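Local atomic coordinates of Glyoxalase/Bleomycin resistance protein/dioxygenase domain (Frankia sp., PDB entry 2RK0), a protein that belongs to the glyoxalase/bleomycin resistance/dioxygenase superfamily and may act as a metal-dependent enzyme or a resistance protein. Residues Cys20-Glu25 and Ile120-Met125. Sequence-based numbering, arbitrary orientation.
Sequences CRWYTE and IALEAM
CA of Tyr23, on the helix, and CA of Leu122, on the facing strand, are the nearest pair at 11.6 Å, so long side chains must bridge the gap. Leu122 does so from the strand. Its CG sits anti to the carbonyl carbon (chi1 -55°), and the extended branch sends CD1 towards the helix. That one methyl meets two aromatic residues. It lies 3.7 Å from OH of Tyr23, at the far end of the phenol. It also lies 4.2 Å from CZ3 of Trp22, on the six-membered part of the indole. The methyl approaches both rings obliquely. The contact is small and made by van der Waals packing, burying 115 Å² in all.

The two rings also touch each other. CE3 of Trp22 stands 3.6 Å above the plane of the Tyr23 ring, offset toward its rim, and CG of Tyr23 lies at the indole edge. The rings are steeply inclined to each other. The buried Tyr23 hydroxyl is hydrogen-bonded to OD2 of Asp116, whose OD1 takes the backbone N of Ile120. Asp116 therefore links the phenol to the start of the 120-125 segment.

The contact joins helix 16-27 of the first half to the sheet of the second half, consistent with the paired beta-alpha-beta-beta-beta modules of this superfamily. Strand 121-127 runs between strands 72-80 and 109-115. Phe114 of the latter touches both Trp22 and Leu122, while Leu93 of helix 83-96 packs against Trp22.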
ATOM      1  N   CYS A  20       0.813  -8.220  14.769  1.00 21.22           N
ATOM      2  CA  CYS A  20       0.023  -7.300  15.574  1.00 20.62           C
ATOM      3  C   CYS A  20       0.925  -6.628  16.589  1.00 20.46           C
ATOM      4  O   CYS A  20       0.875  -5.416  16.763  1.00 20.68           O
ATOM      5  CB  CYS A  20      -1.101  -8.043  16.295  1.00 22.32           C
ATOM      6  SG  CYS A  20      -2.433  -8.571  15.205  1.00 23.72           S
ATOM      7  N   ARG A  21       1.746  -7.421  17.266  1.00 21.10           N
ATOM      8  CA  ARG A  21       2.661  -6.871  18.251  1.00 22.26           C
ATOM      9  C   ARG A  21       3.697  -5.953  17.592  1.00 20.93           C
ATOM     10  O   ARG A  21       4.039  -4.900  18.131  1.00 20.08           O
ATOM     11  CB  ARG A  21       3.372  -7.998  19.002  1.00 25.41           C
ATOM     12  CG  ARG A  21       2.504  -8.701  20.037  1.00 28.72           C
ATOM     13  CD  ARG A  21       3.350  -9.632  20.896  1.00 34.36           C
ATOM     14  NE  ARG A  21       3.648 -10.895  20.228  1.00 37.72           N
ATOM     15  CZ  ARG A  21       2.803 -11.920  20.166  1.00 40.79           C
ATOM     16  NH1 ARG A  21       1.607 -11.833  20.737  1.00 42.12           N
ATOM     17  NH2 ARG A  21       3.151 -13.032  19.531  1.00 42.10           N
ATOM     18  N   TRP A  22       4.185  -6.345  16.419  1.00 19.38           N
ATOM     19  CA  TRP A  22       5.178  -5.538  15.728  1.00 17.85           C
ATOM     20  C   TRP A  22       4.609  -4.173  15.350  1.00 17.22           C
ATOM     21  O   TRP A  22       5.204  -3.137  15.633  1.00 17.29           O
ATOM     22  CB  TRP A  22       5.661  -6.237  14.456  1.00 20.54           C
ATOM     23  CG  TRP A  22       6.889  -5.591  13.873  1.00 20.29           C
ATOM     24  CD1 TRP A  22       8.187  -5.914  14.147  1.00 20.72           C
ATOM     25  CD2 TRP A  22       6.936  -4.473  12.973  1.00 18.93           C
ATOM     26  NE1 TRP A  22       9.037  -5.069  13.476  1.00 19.43           N
ATOM     27  CE2 TRP A  22       8.299  -4.176  12.748  1.00 19.08           C
ATOM     28  CE3 TRP A  22       5.959  -3.693  12.333  1.00 18.80           C
ATOM     29  CZ2 TRP A  22       8.715  -3.134  11.911  1.00 16.52           C
ATOM     30  CZ3 TRP A  22       6.375  -2.656  11.500  1.00 18.21           C
ATOM     31  CH2 TRP A  22       7.742  -2.389  11.299  1.00 15.40           C
ATOM     32  N   TYR A  23       3.454  -4.169  14.699  1.00 16.81           N
ATOM     33  CA  TYR A  23       2.866  -2.908  14.296  1.00 16.64           C
ATOM     34  C   TYR A  23       2.468  -2.040  15.488  1.00 18.26           C
ATOM     35  O   TYR A  23       2.620  -0.818  15.453  1.00 18.56           O
ATOM     36  CB  TYR A  23       1.671  -3.153  13.369  1.00 14.97           C
ATOM     37  CG  TYR A  23       2.104  -3.417  11.946  1.00 15.14           C
ATOM     38  CD1 TYR A  23       2.535  -4.682  11.540  1.00 14.95           C
ATOM     39  CD2 TYR A  23       2.188  -2.370  11.032  1.00 15.91           C
ATOM     40  CE1 TYR A  23       3.050  -4.890  10.249  1.00 16.69           C
ATOM     41  CE2 TYR A  23       2.699  -2.564   9.755  1.00 16.56           C
ATOM     42  CZ  TYR A  23       3.131  -3.816   9.366  1.00 16.79           C
ATOM     43  OH  TYR A  23       3.669  -3.974   8.107  1.00 18.70           O
ATOM     44  N   THR A  24       1.977  -2.673  16.547  1.00 18.64           N
ATOM     45  CA  THR A  24       1.564  -1.941  17.741  1.00 20.92           C
ATOM     46  C   THR A  24       2.762  -1.230  18.343  1.00 22.50           C
ATOM     47  O   THR A  24       2.727  -0.025  18.602  1.00 23.56           O
ATOM     48  CB  THR A  24       0.962  -2.896  18.798  1.00 20.87           C
ATOM     49  OG1 THR A  24      -0.203  -3.527  18.251  1.00 20.32           O
ATOM     50  CG2 THR A  24       0.571  -2.129  20.072  1.00 20.07           C
ATOM     51  N   GLU A  25       3.831  -1.990  18.542  1.00 23.53           N
ATOM     52  CA  GLU A  25       5.065  -1.487  19.130  1.00 25.19           C
ATOM     53  C   GLU A  25       5.817  -0.447  18.298  1.00 24.77           C
ATOM     54  O   GLU A  25       6.306   0.553  18.834  1.00 22.97           O
ATOM     55  CB  GLU A  25       5.992  -2.668  19.418  1.00 27.42           C
ATOM     56  CG  GLU A  25       7.264  -2.306  20.155  1.00 34.17           C
ATOM     57  CD  GLU A  25       8.057  -3.541  20.560  1.00 37.33           C
ATOM     58  OE1 GLU A  25       7.457  -4.437  21.192  1.00 39.50           O
ATOM     59  OE2 GLU A  25       9.268  -3.608  20.250  1.00 38.56           O
ATOM     60  N   ILE A 120       8.411  -6.975   4.872  1.00 16.67           N
ATOM     61  CA  ILE A 120       7.688  -6.136   3.925  1.00 17.03           C
ATOM     62  C   ILE A 120       8.353  -4.758   3.951  1.00 17.03           C
ATOM     63  O   ILE A 120       8.642  -4.220   5.026  1.00 16.56           O
ATOM     64  CB  ILE A 120       6.208  -6.036   4.317  1.00 16.94           C
ATOM     65  CG1 ILE A 120       5.583  -7.437   4.248  1.00 16.50           C
ATOM     66  CG2 ILE A 120       5.491  -5.018   3.422  1.00 15.05           C
ATOM     67  CD1 ILE A 120       4.123  -7.503   4.679  1.00 15.07           C
ATOM     68  N   ALA A 121       8.611  -4.202   2.770  1.00 15.48           N
ATOM     69  CA  ALA A 121       9.274  -2.911   2.664  1.00 15.59           C
ATOM     70  C   ALA A 121       8.391  -1.706   2.972  1.00 16.77           C
ATOM     71  O   ALA A 121       7.399  -1.457   2.285  1.00 15.04           O
ATOM     72  CB  ALA A 121       9.894  -2.757   1.277  1.00 15.22           C
ATOM     73  N   LEU A 122       8.784  -0.958   4.002  1.00 17.20           N
ATOM     74  CA  LEU A 122       8.074   0.236   4.446  1.00 17.62           C
ATOM     75  C   LEU A 122       9.022   1.435   4.496  1.00 17.41           C
ATOM     76  O   LEU A 122      10.249   1.276   4.539  1.00 14.26           O
ATOM     77  CB  LEU A 122       7.499   0.013   5.846  1.00 17.52           C
ATOM     78  CG  LEU A 122       6.605  -1.209   6.036  1.00 17.59           C
ATOM     79  CD1 LEU A 122       6.248  -1.351   7.521  1.00 17.63           C
ATOM     80  CD2 LEU A 122       5.353  -1.057   5.173  1.00 15.74           C
ATOM     81  N   GLU A 123       8.441   2.631   4.487  1.00 16.17           N
ATOM     82  CA  GLU A 123       9.206   3.869   4.546  1.00 18.51           C
ATOM     83  C   GLU A 123       8.436   4.937   5.320  1.00 18.08           C
ATOM     84  O   GLU A 123       7.203   4.909   5.384  1.00 15.81           O
ATOM     85  CB  GLU A 123       9.478   4.433   3.144  1.00 19.50           C
ATOM     86  CG  GLU A 123      10.247   3.542   2.196  1.00 26.59           C
ATOM     87  CD  GLU A 123      10.664   4.291   0.931  1.00 29.82           C
ATOM     88  OE1 GLU A 123       9.915   5.190   0.494  1.00 31.96           O
ATOM     89  OE2 GLU A 123      11.731   3.973   0.370  1.00 31.82           O
ATOM     90  N   ALA A 124       9.183   5.863   5.911  1.00 17.50           N
ATOM     91  CA  ALA A 124       8.612   7.004   6.626  1.00 17.90           C
ATOM     92  C   ALA A 124       9.270   8.180   5.919  1.00 17.55           C
ATOM     93  O   ALA A 124      10.494   8.220   5.774  1.00 16.37           O
ATOM     94  CB  ALA A 124       8.997   6.987   8.077  1.00 17.68           C
HETATM   95  N   MSE A 125       8.452   9.135   5.499  1.00 17.43           N
HETATM   96  CA  MSE A 125       8.921  10.277   4.734  1.00 19.80           C
HETATM   97  C   MSE A 125       8.593  11.655   5.314  1.00 18.48           C
HETATM   98  O   MSE A 125       7.472  11.894   5.754  1.00 16.13           O
HETATM   99  CB  MSE A 125       8.313  10.156   3.339  1.00 23.65           C
HETATM  100  CG  MSE A 125       8.249  11.432   2.537  1.00 33.00           C
HETATM  101 SE   MSE A 125       9.768  11.538   1.331  1.00 60.38          SE
HETATM  102  CE  MSE A 125      10.885  12.899   2.174  1.00 41.87           C
TER